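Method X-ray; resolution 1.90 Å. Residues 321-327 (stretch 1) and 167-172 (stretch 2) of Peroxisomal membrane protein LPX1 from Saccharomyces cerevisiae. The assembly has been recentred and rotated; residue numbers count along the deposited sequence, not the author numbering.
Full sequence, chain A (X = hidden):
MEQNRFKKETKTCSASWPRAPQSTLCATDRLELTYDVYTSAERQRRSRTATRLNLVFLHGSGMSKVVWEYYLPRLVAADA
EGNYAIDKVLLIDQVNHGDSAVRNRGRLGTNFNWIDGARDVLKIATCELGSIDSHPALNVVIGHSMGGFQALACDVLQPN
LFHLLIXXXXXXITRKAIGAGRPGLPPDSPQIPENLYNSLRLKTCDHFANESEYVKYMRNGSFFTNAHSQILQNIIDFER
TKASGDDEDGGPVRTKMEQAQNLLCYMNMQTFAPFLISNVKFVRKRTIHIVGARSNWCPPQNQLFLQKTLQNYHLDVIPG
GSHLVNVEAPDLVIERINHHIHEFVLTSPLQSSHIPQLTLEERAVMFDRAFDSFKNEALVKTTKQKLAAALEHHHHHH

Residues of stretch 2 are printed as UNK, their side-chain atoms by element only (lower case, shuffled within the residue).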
# COMPACT_ATOMS: atom_id res chain seq x y z
N GLY A 321 -13.55 1.91 -32.32
CA GLY A 321 -12.53 2.41 -31.45
C GLY A 321 -11.21 1.61 -31.53
O GLY A 321 -11.21 0.39 -31.73
N SER A 322 -10.12 2.33 -31.38
CA SER A 322 -8.81 1.76 -31.38
C SER A 322 -8.36 1.70 -29.91
O SER A 322 -9.14 1.96 -28.95
CB SER A 322 -7.88 2.67 -32.20
OG SER A 322 -7.44 3.79 -31.36
N HIS A 323 -7.11 1.33 -29.73
CA HIS A 323 -6.50 1.28 -28.40
C HIS A 323 -6.52 2.67 -27.78
O HIS A 323 -6.62 2.82 -26.55
CB HIS A 323 -5.10 0.68 -28.47
CG HIS A 323 -4.40 0.63 -27.14
ND1 HIS A 323 -4.87 -0.14 -26.07
CD2 HIS A 323 -3.31 1.29 -26.69
CE1 HIS A 323 -4.08 0.06 -25.02
NE2 HIS A 323 -3.13 0.91 -25.37
N LEU A 324 -6.50 3.70 -28.62
CA LEU A 324 -6.47 5.10 -28.11
C LEU A 324 -7.83 5.77 -28.14
O LEU A 324 -7.94 7.01 -28.33
CB LEU A 324 -5.44 5.93 -28.88
CG LEU A 324 -4.03 5.38 -28.87
CD1 LEU A 324 -3.01 6.27 -29.65
CD2 LEU A 324 -3.58 5.16 -27.42
N VAL A 325 -8.87 4.96 -27.96
CA VAL A 325 -10.24 5.41 -28.03
C VAL A 325 -10.50 6.58 -27.07
O VAL A 325 -11.32 7.44 -27.38
CB VAL A 325 -11.19 4.23 -27.82
CG1 VAL A 325 -11.12 3.61 -26.37
CG2 VAL A 325 -12.63 4.63 -28.30
N ASN A 326 -9.79 6.64 -25.92
CA ASN A 326 -9.97 7.74 -24.96
C ASN A 326 -9.64 9.08 -25.58
O ASN A 326 -10.29 10.06 -25.19
CB ASN A 326 -9.18 7.60 -23.66
CG ASN A 326 -7.69 7.54 -23.88
OD1 ASN A 326 -7.25 6.91 -24.83
ND2 ASN A 326 -6.93 8.22 -23.01
N VAL A 327 -8.64 9.15 -26.46
CA VAL A 327 -8.31 10.43 -27.11
C VAL A 327 -8.91 10.58 -28.51
O VAL A 327 -9.06 11.69 -28.96
CB VAL A 327 -6.80 10.71 -27.12
CG1 VAL A 327 -6.27 10.70 -25.63
CG2 VAL A 327 -5.99 9.72 -27.97
N UNK A 167 -12.06 1.15 -16.56
CA UNK A 167 -10.83 0.81 -17.22
C UNK A 167 -11.02 0.95 -18.70
O UNK A 167 -11.87 0.25 -19.30
c UNK A 167 -9.69 -0.24 -14.48
c UNK A 167 -10.58 -1.08 -15.40
c UNK A 167 -10.48 -0.65 -16.85
c UNK A 167 -10.22 -2.58 -15.27
N UNK A 168 -10.25 1.82 -19.35
CA UNK A 168 -10.41 2.03 -20.78
C UNK A 168 -9.17 1.36 -21.38
O UNK A 168 -8.04 1.80 -21.19
c UNK A 168 -11.33 5.80 -20.31
c UNK A 168 -10.59 3.64 -22.71
c UNK A 168 -11.58 4.25 -20.37
c UNK A 168 -10.45 3.49 -21.14
N UNK A 169 -9.37 0.31 -22.14
CA UNK A 169 -8.26 -0.40 -22.75
C UNK A 169 -7.10 -0.71 -21.83
O UNK A 169 -5.91 -0.37 -22.12
o UNK A 169 -9.54 -1.51 -26.44
o UNK A 169 -7.41 -1.44 -26.14
c UNK A 169 -8.66 0.39 -25.13
c UNK A 169 -7.75 0.40 -23.94
c UNK A 169 -8.53 -0.98 -25.95
N UNK A 170 -7.39 -1.28 -20.64
CA UNK A 170 -6.35 -1.58 -19.72
C UNK A 170 -5.34 -2.57 -20.36
O UNK A 170 -5.74 -3.49 -21.07
c UNK A 170 -8.68 -1.84 -20.26
c UNK A 170 -7.07 -2.24 -18.54
c UNK A 170 -8.28 -2.83 -19.14
N UNK A 171 -4.06 -2.41 -19.95
CA UNK A 171 -2.99 -3.31 -20.35
C UNK A 171 -2.52 -4.13 -19.13
O UNK A 171 -1.98 -3.55 -18.20
c UNK A 171 -1.77 -2.50 -20.89
c UNK A 171 -0.54 -3.47 -21.16
c UNK A 171 -2.21 -1.79 -22.22
N UNK A 172 -2.86 -5.43 -19.18
CA UNK A 172 -2.61 -6.36 -18.07
C UNK A 172 -1.81 -7.55 -18.52
O UNK A 172 -0.70 -7.79 -18.02
c UNK A 172 -3.88 -6.73 -17.31
c UNK A 172 -3.53 -7.68 -16.19
c UNK A 172 -4.58 -5.46 -16.78

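Position 167 carries four side-chain carbons and no heteroatom, forked at the second carbon, and its side chain is out of reach of stretch 1. An unbranched first carbon followed by a fork is leucine. Leu167, in the strand that began earlier in the chain, takes no part in the contact.

Position 168 also has four carbons, but the fork comes at the first, with one arm two carbons long. Its CA-to-CB bond points toward stretch 1, where its short arm lies 3.7 Å from CG1 of Val325 and 4.3 Å from CB of Asn326. A fork at CB with unequal arms is isoleucine, and the short arm of Ile168 is CG2. This methyl meets the first turn of the helix that starts at Val325.

Position 169 shows three carbons in a row, the third bearing two oxygens. One oxygen lies 2.9 Å from ND1 of His323, near the plane of the imidazole and at its edge. Two methylenes before a carboxylate make glutamate. Glu169 leaves the strand geometry with phi/psi of 46/50, and its side chain is folded, with chi1 and chi2 both m.

Position 170 has three carbons that close a ring onto the backbone nitrogen, which is proline. The CA-to-CB bond of Pro170 points away from stretch 1, and the residue makes no contact with it.

Position 171 has one carbon carrying two others, a symmetric fork. One of its methyls comes within 3.8 Å of CE1 of His323. Three carbons branched at CB are valine, and the methyl of Val171 nearest the ring is CG2.

Position 172 repeats the pattern of one carbon carrying two, and it is out of reach. It is valine again, Val172.

The contact is organized around one buried polar pair. His323, with chi1 t, has a CB directed sideways, yet its ring end swings nearer, so ND1 donates to OE1 of Glu169 at 2.9 Å with a nearly straight N-H...O angle of 165°. Both carboxylate oxygens also have hydrogen bonds elsewhere in the structure, so burial leaves neither unsatisfied. Apolar carbon accompanies the pair: CG2 of Val171 beside the imidazole, and CG1 of Val325 packed on CG2 of Ile168. The histidine sits in a type I turn from Ser322 to Val325, where OG of Ser322 accepts a hydrogen bond from N of Leu324 at 2.9 Å. The rule to read is compact: a turn presents the ring, a folded glutamate accepts its hydrogen bond, and branched aliphatics pack nearby.

Stretch 2 167-172: LIEPVV
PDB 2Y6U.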